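Local atomic coordinates of aeromonas extracellular serine protease (Aeromonas sobria, PDB entry 3WQB), a protein that cleaves peptide bonds after paired basic residues, one of them lysine, as a calcium-binding secreted subtilisin-like serine protease and probable virulence factor. Residues Leu199-Thr204 / Leu435-Trp440; Tyr160-Ser165 / Ala210-Ala215; Ala374-Val379 / Pro410-Gly415. The protein carries 1 engineered substitution. One frame throughout, in Å; residues are numbered along the deposited sequence.

Contact 1: Leu199-Thr204 / Leu435-Trp440; sequences LFEQQT and LVQLPW
Glu201 and Gln437 bridge two backbones that stay well apart. Residues 199-204 are helical, residues 435-440 include a short strand piece at Val436 and Gln437 and otherwise run as loop, and the closest CA atoms, Glu201 CA and Leu435 CA, are 10.8 Å from each other. The summed buried area is just 64 Å², contributed equally by these two side chains, so the contact is a polar bridge rather than an apolar interface.

The side chains reach out from opposite directions. With chi1 at 174° Glu201 CG lies anti to the backbone N, and the chain beyond is stretched, which carries the carboxylate off the helix; Gln437 is likewise extended beyond CG. Gln437 NE2 donates to Glu201 OE2 at 3.0 Å, with an N-H...O angle of 159°. The acceptor lies almost in the amide plane, but the amide nitrogen comes from above the carboxylate, 63° out of its plane. Water 1 makes the second link, donating to Glu201 OE1 at 2.7 Å and to Gln437 OE1 at 2.8 Å. Both ends of each flat group are thus engaged, which should restrict rotation of the amide and the carboxylate. Within the helix, Phe200 O accepts from Thr204 OG1 (2.8 Å) and from Thr204 N (2.9 Å), on opposite faces of its plane.

The bridge joins the subtilisin domain to the P-domain. Trp254, in the loop before strand 255-261, touches both Glu201 and Leu435. Gln437 rests on Arg591 of strand 583-595, with which strand 436-444 pairs antiparallel, while Leu199 and Phe200 pack on helix 155-164.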
loop_
_atom_site.group_PDB
_atom_site.type_symbol
_atom_site.label_atom_id
_atom_site.label_comp_id
_atom_site.label_asym_id
_atom_site.label_seq_id
_atom_site.Cartn_x
_atom_site.Cartn_y
_atom_site.Cartn_z
ATOM N N LEU A 199 16.087 -4.754 -1.701
ATOM C CA LEU A 199 16.485 -3.429 -1.244
ATOM C C LEU A 199 15.755 -3.058 0.049
ATOM O O LEU A 199 16.361 -2.552 0.999
ATOM C CB LEU A 199 16.199 -2.382 -2.323
ATOM C CG LEU A 199 16.440 -0.922 -1.942
ATOM C CD1 LEU A 199 17.912 -0.670 -1.621
ATOM C CD2 LEU A 199 15.937 0.009 -3.038
ATOM N N PHE A 200 14.443 -3.284 0.071
ATOM C CA PHE A 200 13.646 -2.917 1.237
ATOM C C PHE A 200 14.110 -3.719 2.453
ATOM O O PHE A 200 14.129 -3.195 3.567
ATOM C CB PHE A 200 12.151 -3.176 1.009
ATOM C CG PHE A 200 11.431 -2.186 0.101
ATOM C CD1 PHE A 200 12.055 -1.517 -0.960
ATOM C CD2 PHE A 200 10.066 -1.992 0.287
ATOM C CE1 PHE A 200 11.311 -0.651 -1.778
ATOM C CE2 PHE A 200 9.330 -1.147 -0.530
ATOM C CZ PHE A 200 9.940 -0.488 -1.576
ATOM N N GLU A 201 14.454 -4.992 2.245
ATOM C CA GLU A 201 14.958 -5.828 3.338
ATOM C C GLU A 201 16.245 -5.240 3.904
ATOM O O GLU A 201 16.385 -5.092 5.122
ATOM C CB GLU A 201 15.178 -7.264 2.860
ATOM C CG GLU A 201 15.836 -8.146 3.921
ATOM C CD GLU A 201 15.889 -9.617 3.564
ATOM O OE1 GLU A 201 15.398 -10.017 2.488
ATOM O OE2 GLU A 201 16.444 -10.380 4.378
ATOM N N GLN A 202 17.176 -4.887 3.023
ATOM C CA GLN A 202 18.455 -4.350 3.481
ATOM C C GLN A 202 18.280 -3.025 4.217
ATOM O O GLN A 202 18.932 -2.762 5.223
ATOM C CB GLN A 202 19.406 -4.200 2.305
ATOM C CG GLN A 202 19.897 -5.527 1.797
ATOM C CD GLN A 202 20.425 -6.434 2.923
ATOM O OE1 GLN A 202 21.205 -5.999 3.784
ATOM N NE2 GLN A 202 20.014 -7.705 2.905
ATOM N N GLN A 203 17.384 -2.192 3.701
ATOM C CA GLN A 203 17.118 -0.891 4.285
ATOM C C GLN A 203 16.373 -0.973 5.613
ATOM O O GLN A 203 16.578 -0.145 6.496
ATOM C CB GLN A 203 16.344 -0.033 3.291
ATOM C CG GLN A 203 17.236 0.542 2.180
ATOM C CD GLN A 203 18.133 1.650 2.697
ATOM O OE1 GLN A 203 19.301 1.422 3.020
ATOM N NE2 GLN A 203 17.579 2.846 2.817
ATOM N N THR A 204 15.497 -1.963 5.745
ATOM C CA THR A 204 14.736 -2.135 6.983
ATOM C C THR A 204 15.620 -2.684 8.108
ATOM O O THR A 204 15.563 -2.194 9.241
ATOM C CB THR A 204 13.522 -3.063 6.778
ATOM O OG1 THR A 204 12.625 -2.489 5.816
ATOM C CG2 THR A 204 12.768 -3.274 8.093
ATOM N N LEU A 435 15.065 -10.764 13.455
ATOM C CA LEU A 435 14.074 -11.377 12.583
ATOM C C LEU A 435 14.583 -12.719 12.060
ATOM O O LEU A 435 15.731 -12.828 11.610
ATOM C CB LEU A 435 13.783 -10.458 11.391
ATOM C CG LEU A 435 12.704 -10.967 10.412
ATOM C CD1 LEU A 435 11.314 -10.969 11.028
ATOM C CD2 LEU A 435 12.713 -10.138 9.140
ATOM N N VAL A 436 13.719 -13.728 12.137
ATOM C CA VAL A 436 13.946 -15.018 11.513
ATOM C C VAL A 436 12.922 -15.164 10.398
ATOM O O VAL A 436 11.711 -15.016 10.610
ATOM C CB VAL A 436 13.766 -16.166 12.532
ATOM C CG1 VAL A 436 13.865 -17.522 11.841
ATOM C CG2 VAL A 436 14.805 -16.060 13.645
ATOM N N GLN A 437 13.419 -15.431 9.198
ATOM C CA GLN A 437 12.570 -15.715 8.049
ATOM C C GLN A 437 12.714 -17.198 7.740
ATOM O O GLN A 437 13.741 -17.639 7.192
ATOM C CB GLN A 437 13.007 -14.865 6.858
ATOM C CG GLN A 437 12.948 -13.377 7.137
ATOM C CD GLN A 437 13.489 -12.558 5.999
ATOM O OE1 GLN A 437 12.914 -12.545 4.914
ATOM N NE2 GLN A 437 14.597 -11.866 6.236
ATOM N N LEU A 438 11.701 -17.976 8.111
ATOM C CA LEU A 438 11.777 -19.413 7.908
ATOM C C LEU A 438 11.786 -19.721 6.418
ATOM O O LEU A 438 11.191 -18.991 5.627
ATOM C CB LEU A 438 10.623 -20.147 8.603
ATOM C CG LEU A 438 10.590 -20.139 10.131
ATOM C CD1 LEU A 438 9.417 -20.956 10.634
ATOM C CD2 LEU A 438 11.889 -20.679 10.724
ATOM N N PRO A 439 12.473 -20.803 6.019
ATOM C CA PRO A 439 12.430 -21.183 4.614
ATOM C C PRO A 439 10.989 -21.410 4.151
ATOM O O PRO A 439 10.162 -21.911 4.919
ATOM C CB PRO A 439 13.212 -22.501 4.583
ATOM C CG PRO A 439 14.096 -22.449 5.780
ATOM C CD PRO A 439 13.323 -21.703 6.820
ATOM N N TRP A 440 10.700 -21.017 2.916
ATOM C CA TRP A 440 9.420 -21.335 2.289
ATOM C C TRP A 440 9.209 -22.846 2.344
ATOM O O TRP A 440 10.146 -23.625 2.094
ATOM C CB TRP A 440 9.409 -20.890 0.829
ATOM C CG TRP A 440 9.233 -19.422 0.590
ATOM C CD1 TRP A 440 10.211 -18.520 0.297
ATOM C CD2 TRP A 440 7.996 -18.691 0.585
ATOM N NE1 TRP A 440 9.670 -17.272 0.126
ATOM C CE2 TRP A 440 8.310 -17.348 0.286
ATOM C CE3 TRP A 440 6.659 -19.039 0.817
ATOM C CZ2 TRP A 440 7.333 -16.348 0.217
ATOM C CZ3 TRP A 440 5.686 -18.049 0.734
ATOM C CH2 TRP A 440 6.029 -16.720 0.438
HETATM O O HOH W 1 14.699 -12.655 2.765
#

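Contact 2: Tyr160-Ser165 / Ala210-Ala215; sequences YALGDS and AAYIKA
Leu162 and Tyr212 join helix 155-164 to strand 211-215 within the parallel beta sheet of the alpha/beta subtilisin fold. The closest CA atoms, Leu162 CA and Tyr212 CA, are 8.8 Å apart, and the Tyr212 side chain, directed toward the helix, spans the gap.

The tight part is polar. Tyr212 OH donates to Leu162 O at 2.7 Å, with a C=O...O angle of 155°; the carbonyl oxygen lies at the edge of the ring, in its plane. The buried hydroxyl therefore finds its acceptor in a wider, pi-type turn at 160-164. Gly163, whose phi is 118°, follows directly and brings no side chain against the hydroxyl. Alongside, the apolar contact is more relaxed: Leu162 CD2 comes to 4.1 Å from Tyr212 CE2, the two side chains crossing at a slant. Phe200 and Phe174 both stack with the Tyr212 ring, and Gln176 and Tyr178 of strand 173-179 touch Leu162, whose side chain is about 10 Å from that of Asp78, the predicted charge-relay aspartate.

The outer side of the helical segment is looser. Tyr160, Asp164 and Ser165 are partly exposed, and Asp164 OD1 hydrogen-bonds to a polar side chain of another protein chain. There the turn is closed by Ser165 OG, which donates to Tyr160 O at 2.8 Å, on a lone pair in the carbonyl plane, while sitting over the centre of the Tyr160 ring.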
loop_
_atom_site.group_PDB
_atom_site.type_symbol
_atom_site.label_atom_id
_atom_site.label_comp_id
_atom_site.label_asym_id
_atom_site.label_seq_id
_atom_site.Cartn_x
_atom_site.Cartn_y
_atom_site.Cartn_z
ATOM N N TYR A 160 16.533 4.552 -7.225
ATOM C CA TYR A 160 17.091 5.822 -6.805
ATOM C C TYR A 160 16.329 6.415 -5.616
ATOM O O TYR A 160 16.928 6.968 -4.681
ATOM C CB TYR A 160 17.143 6.825 -7.972
ATOM C CG TYR A 160 18.072 7.984 -7.687
ATOM C CD1 TYR A 160 17.639 9.100 -6.957
ATOM C CD2 TYR A 160 19.400 7.949 -8.110
ATOM C CE1 TYR A 160 18.502 10.146 -6.662
ATOM C CE2 TYR A 160 20.256 8.985 -7.827
ATOM C CZ TYR A 160 19.812 10.081 -7.100
ATOM O OH TYR A 160 20.670 11.107 -6.808
ATOM N N ALA A 161 15.004 6.298 -5.664
ATOM C CA ALA A 161 14.114 6.929 -4.692
ATOM C C ALA A 161 13.934 6.122 -3.414
ATOM O O ALA A 161 13.627 6.693 -2.365
ATOM C CB ALA A 161 12.763 7.164 -5.324
ATOM N N LEU A 162 14.088 4.803 -3.510
ATOM C CA LEU A 162 13.657 3.913 -2.442
ATOM C C LEU A 162 14.823 3.336 -1.627
ATOM O O LEU A 162 14.682 2.319 -0.946
ATOM C CB LEU A 162 12.739 2.820 -3.001
ATOM C CG LEU A 162 11.327 3.303 -3.368
ATOM C CD1 LEU A 162 10.636 2.317 -4.296
ATOM C CD2 LEU A 162 10.484 3.565 -2.104
ATOM N N GLY A 163 15.984 3.982 -1.707
ATOM C CA GLY A 163 17.085 3.676 -0.802
ATOM C C GLY A 163 18.354 3.151 -1.419
ATOM O O GLY A 163 19.316 2.925 -0.699
ATOM N N ASP A 164 18.376 2.961 -2.735
ATOM C CA ASP A 164 19.552 2.392 -3.401
ATOM C C ASP A 164 20.627 3.437 -3.703
ATOM O O ASP A 164 21.803 3.092 -3.825
ATOM C CB ASP A 164 19.148 1.665 -4.685
ATOM C CG ASP A 164 20.320 0.998 -5.372
ATOM O OD1 ASP A 164 20.848 0.020 -4.816
ATOM O OD2 ASP A 164 20.677 1.441 -6.486
ATOM N N SER A 165 20.243 4.707 -3.802
ATOM C CA SER A 165 21.189 5.768 -4.165
ATOM C C SER A 165 21.828 6.408 -2.944
ATOM O O SER A 165 21.318 6.302 -1.827
ATOM C CB SER A 165 20.474 6.840 -4.986
ATOM O OG SER A 165 19.569 7.581 -4.191
ATOM N N ALA A 210 15.172 1.655 8.156
ATOM C CA ALA A 210 14.132 2.444 7.494
ATOM C C ALA A 210 12.791 1.731 7.463
ATOM O O ALA A 210 12.711 0.540 7.167
ATOM C CB ALA A 210 14.572 2.798 6.093
ATOM N N ALA A 211 11.753 2.486 7.781
ATOM C CA ALA A 211 10.379 2.012 7.712
ATOM C C ALA A 211 9.721 2.398 6.393
ATOM O O ALA A 211 9.575 3.589 6.091
ATOM C CB ALA A 211 9.586 2.589 8.865
ATOM N N TYR A 212 9.379 1.390 5.596
ATOM C CA TYR A 212 8.574 1.586 4.385
ATOM C C TYR A 212 7.103 1.605 4.765
ATOM O O TYR A 212 6.637 0.683 5.432
ATOM C CB TYR A 212 8.865 0.474 3.360
ATOM C CG TYR A 212 10.259 0.580 2.805
ATOM C CD1 TYR A 212 11.350 0.025 3.488
ATOM C CD2 TYR A 212 10.499 1.254 1.610
ATOM C CE1 TYR A 212 12.645 0.152 2.994
ATOM C CE2 TYR A 212 11.787 1.393 1.108
ATOM C CZ TYR A 212 12.858 0.834 1.806
ATOM O OH TYR A 212 14.133 0.947 1.313
ATOM N N ILE A 213 6.402 2.668 4.365
ATOM C CA ILE A 213 4.975 2.852 4.647
ATOM C C ILE A 213 4.238 2.874 3.319
ATOM O O ILE A 213 4.717 3.489 2.354
ATOM C CB ILE A 213 4.724 4.176 5.419
ATOM C CG1 ILE A 213 5.810 4.418 6.493
ATOM C CG2 ILE A 213 3.306 4.217 5.973
ATOM C CD1 ILE A 213 5.857 3.396 7.626
ATOM N N LYS A 214 3.086 2.208 3.259
ATOM C CA LYS A 214 2.471 1.884 1.989
ATOM C C LYS A 214 0.947 2.012 2.023
ATOM O O LYS A 214 0.289 1.451 2.902
ATOM C CB LYS A 214 2.872 0.454 1.609
ATOM C CG LYS A 214 2.343 -0.056 0.273
ATOM C CD LYS A 214 2.874 0.762 -0.907
ATOM C CE LYS A 214 2.665 0.035 -2.216
ATOM N NZ LYS A 214 1.211 -0.099 -2.554
ATOM N N ALA A 215 0.387 2.754 1.064
ATOM C CA ALA A 215 -1.064 2.911 0.953
ATOM C C ALA A 215 -1.735 1.591 0.586
ATOM O O ALA A 215 -1.283 0.892 -0.327
ATOM C CB ALA A 215 -1.382 3.959 -0.089
#

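Contact 3: Ala374-Val379 / Pro410-Gly415; sequences AKHQPV and PTYGFG
His376 presents one face of its imidazole to the edge of Tyr412, an offset edge-to-face pair. The evidence is the 83° between the ring planes and the 5.3 Å between the ring centroids, with His376 CE1 and Tyr412 CE2 the closest atoms at 3.6 Å. His376 CG sits between the backbone N and the carbonyl carbon (chi1 77°), a placement that folds the ring toward residues 410-415.

Asp373, just before the first segment, fixes both rings: its backbone O bonds to His376 ND1 and its OD2 to Tyr412 OH, which also bonds to Arg267 N. The pair is therefore held by its polar ends as well as by ring contact. At the far nitrogen of the ring, His376 NE2 is 4.1 Å from Thr411 OG1, and water 2 closes the gap. This water lies in the imidazole plane and is hydrogen-bonded to both, at 2.8 Å from His376 NE2 and 2.7 Å from Thr411 OG1. The methyl of Thr411 has a separate role: CG2 lies over the centre of the Tyr412 ring, 3.4 Å above its plane. Beyond Tyr412 the chain makes a type II' beta turn, closed by Gly415 N to Tyr412 O at 2.9 Å; Gly413 takes the positive phi of 60° that such a turn needs.

The two loops run from helix 358-368 to strand 379-384 and from strand 407-408 to helix 419-426. Trp399 meets His376 as well, and backbone bonds from Phe414 to Phe278 and from Gly415 to Ser280 fasten the second loop to strand 277-282, at one edge of the parallel sheet.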
loop_
_atom_site.group_PDB
_atom_site.type_symbol
_atom_site.label_atom_id
_atom_site.label_comp_id
_atom_site.label_asym_id
_atom_site.label_seq_id
_atom_site.Cartn_x
_atom_site.Cartn_y
_atom_site.Cartn_z
ATOM N N ALA A 374 -15.521 -0.785 17.325
ATOM C CA ALA A 374 -15.279 -2.071 17.977
ATOM C C ALA A 374 -16.319 -3.129 17.655
ATOM O O ALA A 374 -16.042 -4.324 17.754
ATOM C CB ALA A 374 -15.198 -1.878 19.487
ATOM N N LYS A 375 -17.512 -2.696 17.275
ATOM C CA LYS A 375 -18.621 -3.621 17.094
ATOM C C LYS A 375 -18.941 -3.910 15.632
ATOM O O LYS A 375 -19.915 -4.599 15.348
ATOM C CB LYS A 375 -19.882 -3.095 17.792
ATOM C CG LYS A 375 -19.739 -2.796 19.278
ATOM C CD LYS A 375 -20.835 -1.825 19.729
ATOM C CE LYS A 375 -20.610 -0.399 19.208
ATOM N NZ LYS A 375 -21.719 0.517 19.578
ATOM N N HIS A 376 -18.154 -3.389 14.689
ATOM C CA HIS A 376 -18.509 -3.598 13.282
ATOM C C HIS A 376 -18.594 -5.093 12.972
ATOM O O HIS A 376 -17.798 -5.891 13.460
ATOM C CB HIS A 376 -17.602 -2.819 12.317
ATOM C CG HIS A 376 -16.248 -3.426 12.099
ATOM N ND1 HIS A 376 -15.202 -3.259 12.984
ATOM C CD2 HIS A 376 -15.758 -4.167 11.076
ATOM C CE1 HIS A 376 -14.134 -3.891 12.527
ATOM N NE2 HIS A 376 -14.442 -4.443 11.366
ATOM N N GLN A 377 -19.582 -5.456 12.172
ATOM C CA GLN A 377 -19.948 -6.851 11.992
ATOM C C GLN A 377 -19.143 -7.504 10.887
ATOM O O GLN A 377 -18.745 -6.831 9.934
ATOM C CB GLN A 377 -21.439 -6.952 11.636
ATOM C CG GLN A 377 -22.397 -6.514 12.743
ATOM C CD GLN A 377 -22.446 -7.475 13.920
ATOM O OE1 GLN A 377 -22.237 -8.684 13.771
ATOM N NE2 GLN A 377 -22.718 -6.939 15.105
ATOM N N PRO A 378 -18.916 -8.825 10.994
ATOM C CA PRO A 378 -18.359 -9.526 9.834
ATOM C C PRO A 378 -19.331 -9.447 8.651
ATOM O O PRO A 378 -20.541 -9.274 8.840
ATOM C CB PRO A 378 -18.223 -10.976 10.325
ATOM C CG PRO A 378 -19.198 -11.086 11.431
ATOM C CD PRO A 378 -19.253 -9.749 12.091
ATOM N N VAL A 379 -18.800 -9.578 7.444
ATOM C CA VAL A 379 -19.623 -9.591 6.248
ATOM C C VAL A 379 -19.782 -11.030 5.778
ATOM O O VAL A 379 -18.796 -11.721 5.508
ATOM C CB VAL A 379 -19.012 -8.729 5.131
ATOM C CG1 VAL A 379 -19.909 -8.757 3.898
ATOM C CG2 VAL A 379 -18.793 -7.298 5.618
ATOM N N PRO A 410 -9.238 -6.916 9.487
ATOM C CA PRO A 410 -8.723 -6.559 8.166
ATOM C C PRO A 410 -9.033 -5.105 7.793
ATOM O O PRO A 410 -8.351 -4.533 6.947
ATOM C CB PRO A 410 -9.446 -7.535 7.226
ATOM C CG PRO A 410 -10.674 -7.928 7.978
ATOM C CD PRO A 410 -10.255 -7.986 9.401
ATOM N N THR A 411 -10.047 -4.505 8.419
ATOM C CA THR A 411 -10.365 -3.108 8.135
ATOM C C THR A 411 -9.355 -2.141 8.765
ATOM O O THR A 411 -8.889 -1.208 8.100
ATOM C CB THR A 411 -11.805 -2.770 8.563
ATOM O OG1 THR A 411 -12.710 -3.572 7.803
ATOM C CG2 THR A 411 -12.110 -1.301 8.325
ATOM N N TYR A 412 -9.037 -2.354 10.039
ATOM C CA TYR A 412 -8.242 -1.399 10.807
ATOM C C TYR A 412 -6.854 -1.913 11.187
ATOM O O TYR A 412 -6.107 -1.217 11.874
ATOM C CB TYR A 412 -9.021 -0.977 12.069
ATOM C CG TYR A 412 -10.384 -0.417 11.760
ATOM C CD1 TYR A 412 -10.519 0.850 11.201
ATOM C CD2 TYR A 412 -11.532 -1.158 12.004
ATOM C CE1 TYR A 412 -11.758 1.365 10.896
ATOM C CE2 TYR A 412 -12.781 -0.653 11.702
ATOM C CZ TYR A 412 -12.883 0.616 11.147
ATOM O OH TYR A 412 -14.115 1.145 10.839
ATOM N N GLY A 413 -6.514 -3.128 10.754
ATOM C CA GLY A 413 -5.291 -3.768 11.227
ATOM C C GLY A 413 -5.363 -3.929 12.742
ATOM O O GLY A 413 -6.379 -4.373 13.294
ATOM N N PHE A 414 -4.277 -3.559 13.417
ATOM C CA PHE A 414 -4.242 -3.572 14.875
ATOM C C PHE A 414 -5.008 -2.401 15.493
ATOM O O PHE A 414 -5.244 -2.379 16.703
ATOM C CB PHE A 414 -2.794 -3.640 15.375
ATOM C CG PHE A 414 -2.119 -4.923 15.005
ATOM C CD1 PHE A 414 -1.169 -4.965 13.984
ATOM C CD2 PHE A 414 -2.493 -6.113 15.626
ATOM C CE1 PHE A 414 -0.579 -6.173 13.616
ATOM C CE2 PHE A 414 -1.918 -7.321 15.259
ATOM C CZ PHE A 414 -0.961 -7.352 14.257
ATOM N N GLY A 415 -5.420 -1.453 14.653
ATOM C CA GLY A 415 -6.227 -0.330 15.101
ATOM C C GLY A 415 -5.722 1.017 14.637
ATOM O O GLY A 415 -4.769 1.120 13.854
HETATM O O HOH W 2 -12.689 -5.630 9.562
#

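Overall arrangement
Contacts 1 and 2 are neighbours, their centres 15 Å apart, and they touch: Gln203 O is 2.8 Å from Ala210 N where helix 191-205 passes into strand 211-215. Contact 3 lies about 28 Å from the centre of either, on the opposite side of the chain's centre from contact 2. Along the chain the segments of contacts 1 and 2 alternate, beginning with 160-165, while contact 3 is nested inside the long loop closed by 199-204 and 435-440. The parallel sheet relates them: contact 2 packs a helix on its strand 211-215, contact 3 adjoins its edge strand 277-282, and contact 1 connects the neighbouring helix to the P-domain.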